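Local coordinates for putative oxidoreductase (PDB 3L6D), which is a putative oxidoreductase that probably binds NADP and is related to 6-phosphogluconate dehydrogenases and reductive aminases, at the interface of chains A and B. Residues are numbered along the deposited sequence; one frame, centred on the assembly and turned at random. Chains: chain A/B, Putative oxidoreductase.

Contact 1: the interface of chains A and B. Residues chain A 218, 222, 240, 245, 286; chain B 130, 184, 187.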
loop_
_atom_site.group_PDB
_atom_site.type_symbol
_atom_site.label_atom_id
_atom_site.label_comp_id
_atom_site.label_asym_id
_atom_site.label_seq_id
_atom_site.Cartn_x
_atom_site.Cartn_y
_atom_site.Cartn_z
ATOM N N PHE A 218 8.969 -1.219 3.512
ATOM C CA PHE A 218 8.473 -2.244 4.415
ATOM C C PHE A 218 7.191 -2.883 3.847
ATOM O O PHE A 218 7.065 -4.103 3.827
ATOM C CB PHE A 218 8.174 -1.605 5.803
ATOM C CG PHE A 218 7.636 -2.553 6.824
ATOM C CD1 PHE A 218 8.445 -3.522 7.399
ATOM C CD2 PHE A 218 6.322 -2.451 7.260
ATOM C CE1 PHE A 218 7.959 -4.396 8.401
ATOM C CE2 PHE A 218 5.828 -3.323 8.271
ATOM C CZ PHE A 218 6.648 -4.296 8.823
ATOM N N ALA A 222 6.879 -6.581 2.150
ATOM C CA ALA A 222 5.999 -7.512 2.807
ATOM C C ALA A 222 4.952 -8.088 1.851
ATOM O O ALA A 222 4.718 -9.291 1.883
ATOM C CB ALA A 222 5.338 -6.874 4.015
ATOM N N ALA A 240 7.396 -14.527 10.082
ATOM C CA ALA A 240 6.398 -13.561 10.522
ATOM C C ALA A 240 5.135 -14.131 11.122
ATOM O O ALA A 240 4.109 -14.067 10.500
ATOM C CB ALA A 240 6.069 -12.648 9.409
ATOM N N HIS A 245 1.985 -11.121 15.307
ATOM C CA HIS A 245 1.326 -9.947 14.715
ATOM C C HIS A 245 0.071 -9.553 15.454
ATOM O O HIS A 245 -0.185 -8.369 15.620
ATOM C CB HIS A 245 1.004 -10.148 13.229
ATOM C CG HIS A 245 2.188 -9.962 12.348
ATOM N ND1 HIS A 245 3.277 -10.805 12.386
ATOM C CD2 HIS A 245 2.485 -8.996 11.442
ATOM C CE1 HIS A 245 4.176 -10.393 11.505
ATOM N NE2 HIS A 245 3.718 -9.299 10.921
ATOM N N ILE A 286 1.973 -14.682 8.556
ATOM C CA ILE A 286 0.915 -13.650 8.475
ATOM C C ILE A 286 0.093 -13.728 7.190
ATOM O O ILE A 286 -1.074 -13.355 7.177
ATOM C CB ILE A 286 1.522 -12.216 8.693
ATOM C CG1 ILE A 286 0.445 -11.162 8.882
ATOM C CG2 ILE A 286 2.426 -11.818 7.539
ATOM C CD1 ILE A 286 -0.457 -11.411 10.086
ATOM N N TYR B 130 11.374 -6.563 9.014
ATOM C CA TYR B 130 11.477 -7.941 9.465
ATOM C C TYR B 130 12.964 -8.245 9.543
ATOM O O TYR B 130 13.759 -7.585 8.855
ATOM C CB TYR B 130 10.723 -8.879 8.513
ATOM C CG TYR B 130 9.220 -8.686 8.590
ATOM C CD1 TYR B 130 8.500 -9.171 9.671
ATOM C CD2 TYR B 130 8.528 -7.958 7.609
ATOM C CE1 TYR B 130 7.128 -8.984 9.761
ATOM C CE2 TYR B 130 7.131 -7.759 7.701
ATOM C CZ TYR B 130 6.454 -8.275 8.774
ATOM O OH TYR B 130 5.079 -8.137 8.884
ATOM N N PHE B 184 0.575 -2.154 8.578
ATOM C CA PHE B 184 -0.069 -3.454 8.807
ATOM C C PHE B 184 -1.471 -3.496 8.219
ATOM O O PHE B 184 -1.870 -4.508 7.658
ATOM C CB PHE B 184 -0.129 -3.814 10.277
ATOM C CG PHE B 184 1.203 -4.113 10.879
ATOM C CD1 PHE B 184 2.092 -4.988 10.256
ATOM C CD2 PHE B 184 1.575 -3.541 12.098
ATOM C CE1 PHE B 184 3.331 -5.281 10.829
ATOM C CE2 PHE B 184 2.808 -3.852 12.708
ATOM C CZ PHE B 184 3.691 -4.708 12.069
HETATM N N MSE B 187 -1.233 -4.180 4.461
HETATM C CA MSE B 187 -1.039 -5.618 4.235
HETATM C C MSE B 187 -2.323 -6.417 4.345
HETATM O O MSE B 187 -2.596 -7.283 3.489
HETATM C CB MSE B 187 -0.010 -6.185 5.218
HETATM C CG MSE B 187 1.374 -5.552 5.059
HETATM SE SE MSE B 187 2.570 -6.161 6.492
HETATM C CE MSE B 187 2.229 -8.072 6.501
#
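B:Tyr130 reaches from a loop of the NAD-binding domain of one subunit to A:His245 and A:Phe218 in the helical C-terminal domain of the other, in a protein related to 6-phosphogluconate dehydrogenase and the reductive aminases. Its CG stands anti to the carbonyl carbon (chi1 -69°), which sends the ring away from the loop and across the subunit boundary. Beyond CB, the ring divides its contacts between two edges. On one, CD2 and CE2 lie beneath A:Phe218, whose CE1 sits 3.5 Å from B:Tyr130 CE2; the two rings are nearly parallel but displaced, so they meet rim over rim. On the other, CE1 of the tyrosine packs 3.8 Å from the CB of A:Ala240, a residue small enough to let the ring pass close to the backbone. At the tip, the phenol OH meets NE2 of the A:His245 imidazole in a hydrogen bond of 2.7 Å. At 170° it is almost straight, and NE2 lies in the plane of the tyrosine ring. Which partner donates is not decided by the coordinates. Tyrosine suits this place because it joins an apolar ring to a polar tip.

Within its own chain A:His245 has CG1 of A:Ile286 3.9 Å above one face near the rim, which may help to limit its rotation. A:His245 turns the CD2 edge of its imidazole towards the rim of one face of B:Phe184, the planes 75° apart, CD2 being 3.9 Å from B:Phe184 CE1. The phenol OH also lies in plane at the edge of this phenylalanine, so apolar rims border the polar pair.

Alongside, the selenomethionine B:Met187 presents its selenium 3.8 Å from the CB of A:Ala222. The chain bends at its last torsion, turning the terminal CE towards CG2 of A:Ile286, 3.9 Å away. A long, flexible apolar chain can follow the uneven surface made by the short alanine and the branched isoleucine.

Contact 2: the interface of chains A and B. Residues chain A 196-197, 200, 202; chain B 171, 174-175, 178.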
loop_
_atom_site.group_PDB
_atom_site.type_symbol
_atom_site.label_atom_id
_atom_site.label_comp_id
_atom_site.label_asym_id
_atom_site.label_seq_id
_atom_site.Cartn_x
_atom_site.Cartn_y
_atom_site.Cartn_z
ATOM N N ALA A 196 -5.099 9.961 12.457
ATOM C CA ALA A 196 -4.713 9.568 13.812
ATOM C C ALA A 196 -3.524 10.372 14.281
ATOM O O ALA A 196 -3.517 10.887 15.414
ATOM C CB ALA A 196 -4.391 8.058 13.895
ATOM N N GLY A 197 -2.525 10.524 13.395
ATOM C CA GLY A 197 -1.329 11.285 13.719
ATOM C C GLY A 197 -1.671 12.695 14.155
ATOM O O GLY A 197 -1.164 13.192 15.178
ATOM N N PHE A 200 -2.590 12.944 17.643
ATOM C CA PHE A 200 -1.457 12.859 18.542
ATOM C C PHE A 200 -0.660 14.157 18.550
ATOM O O PHE A 200 0.336 14.247 19.249
ATOM C CB PHE A 200 -0.522 11.710 18.164
ATOM C CG PHE A 200 -1.000 10.334 18.609
ATOM C CD1 PHE A 200 -1.632 9.479 17.713
ATOM C CD2 PHE A 200 -0.781 9.886 19.899
ATOM C CE1 PHE A 200 -2.068 8.212 18.109
ATOM C CE2 PHE A 200 -1.176 8.627 20.295
ATOM C CZ PHE A 200 -1.844 7.789 19.406
ATOM N N LEU A 202 0.778 15.397 15.752
ATOM C CA LEU A 202 1.731 15.365 14.644
ATOM C C LEU A 202 1.128 16.084 13.459
ATOM O O LEU A 202 0.140 15.605 12.901
ATOM C CB LEU A 202 2.085 13.915 14.234
ATOM C CG LEU A 202 2.437 12.907 15.332
ATOM C CD1 LEU A 202 2.725 11.544 14.731
ATOM C CD2 LEU A 202 3.627 13.399 16.218
ATOM N N GLU B 171 6.611 12.315 20.194
ATOM C CA GLU B 171 6.408 12.224 18.750
ATOM C C GLU B 171 6.860 10.846 18.222
ATOM O O GLU B 171 6.197 10.261 17.373
ATOM C CB GLU B 171 7.155 13.349 18.045
ATOM C CG GLU B 171 6.543 14.714 18.382
ATOM C CD GLU B 171 7.167 15.834 17.597
ATOM O OE1 GLU B 171 8.062 15.562 16.793
ATOM O OE2 GLU B 171 6.777 17.012 17.799
ATOM N N ALA B 174 4.195 8.102 19.045
ATOM C CA ALA B 174 2.981 8.376 18.286
ATOM C C ALA B 174 3.218 8.057 16.816
ATOM O O ALA B 174 2.392 7.391 16.156
ATOM C CB ALA B 174 2.587 9.869 18.431
ATOM N N PHE B 175 4.347 8.521 16.302
ATOM C CA PHE B 175 4.612 8.289 14.899
ATOM C C PHE B 175 4.738 6.786 14.601
ATOM O O PHE B 175 4.252 6.292 13.581
ATOM C CB PHE B 175 5.871 9.003 14.462
ATOM C CG PHE B 175 6.185 8.771 13.017
ATOM C CD1 PHE B 175 5.327 9.270 12.037
ATOM C CD2 PHE B 175 7.307 8.065 12.648
ATOM C CE1 PHE B 175 5.580 9.042 10.667
ATOM C CE2 PHE B 175 7.590 7.825 11.288
ATOM C CZ PHE B 175 6.703 8.330 10.291
ATOM N N VAL B 178 1.112 5.171 14.506
ATOM C CA VAL B 178 0.325 5.401 13.333
ATOM C C VAL B 178 1.023 4.844 12.066
ATOM O O VAL B 178 0.339 4.389 11.133
ATOM C CB VAL B 178 -0.047 6.941 13.200
ATOM C CG1 VAL B 178 -0.650 7.442 14.534
ATOM C CG2 VAL B 178 1.151 7.783 12.835
#
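A:Ala196 and A:Gly197 keep helical backbone angles at the end of helix 169-199, A:Phe200 follows with a turn-like backbone, and A:Leu202 is extended, so the chain leaves its helix while facing the opening turns of the same helix in chain B. The side chains of the exit segment then pack against the helix surface.

B:Ala174 sets its CB over one face of the A:Phe200 ring at its inner end, 3.6 Å from CG. With only a methyl group here, the helix of chain B can approach a broad aromatic surface closely. From the same side but farther out, CG1 of B:Val178 approaches the ring edge, 3.9 Å from A:Phe200 CD1. That methyl group stands beside the valine backbone N (chi1 -51°), a setting that points it at the other subunit. There it also meets the CB of A:Ala196 at 3.8 Å and lies 4.0 Å from the CA of A:Gly197. Since the glycine has no side chain, the valine methyl reaches its backbone directly.

A:Leu202 fits against the surface of the helix of chain B with both of its branches. CD1 lies 3.8 Å from the CA of B:Phe175 and is similarly near its backbone N. CD2 goes to the other side and rests 3.9 Å from CG of B:Glu171, using the aliphatic part of a residue whose chain runs on, extended beyond CG, to the carboxylate. A forked leucine is well suited to span successive turns of a helix in this way. B:Phe175 itself takes part mainly through its backbone and CB, as its CG is anti to the backbone N (chi1 179°) and carries the ring away from the leucine.

By packing the exit from one long helix against the start of its counterpart, this apolar patch probably helps to hold the two subunits together.

The C-alpha centres of contact 1 and contact 2 lie about 20 Å apart, and both draw on helix 169-199 of chain B: its first turns serve contact 2, while residues further along serve contact 1. Chain A supplies the end of its helix 169-199 and the following segment to contact 2, then helices 204-232 and 242-258, the loop between them and the 3-10 helix 286-293 to contact 1. Contact 1 also brings in a loop from the NAD-binding domain of chain B. Two-fold symmetry repeats both with the chains exchanged. Such an intertwined dimer, typical of this family, probably fixes each coenzyme-binding domain against the partner's helical domain.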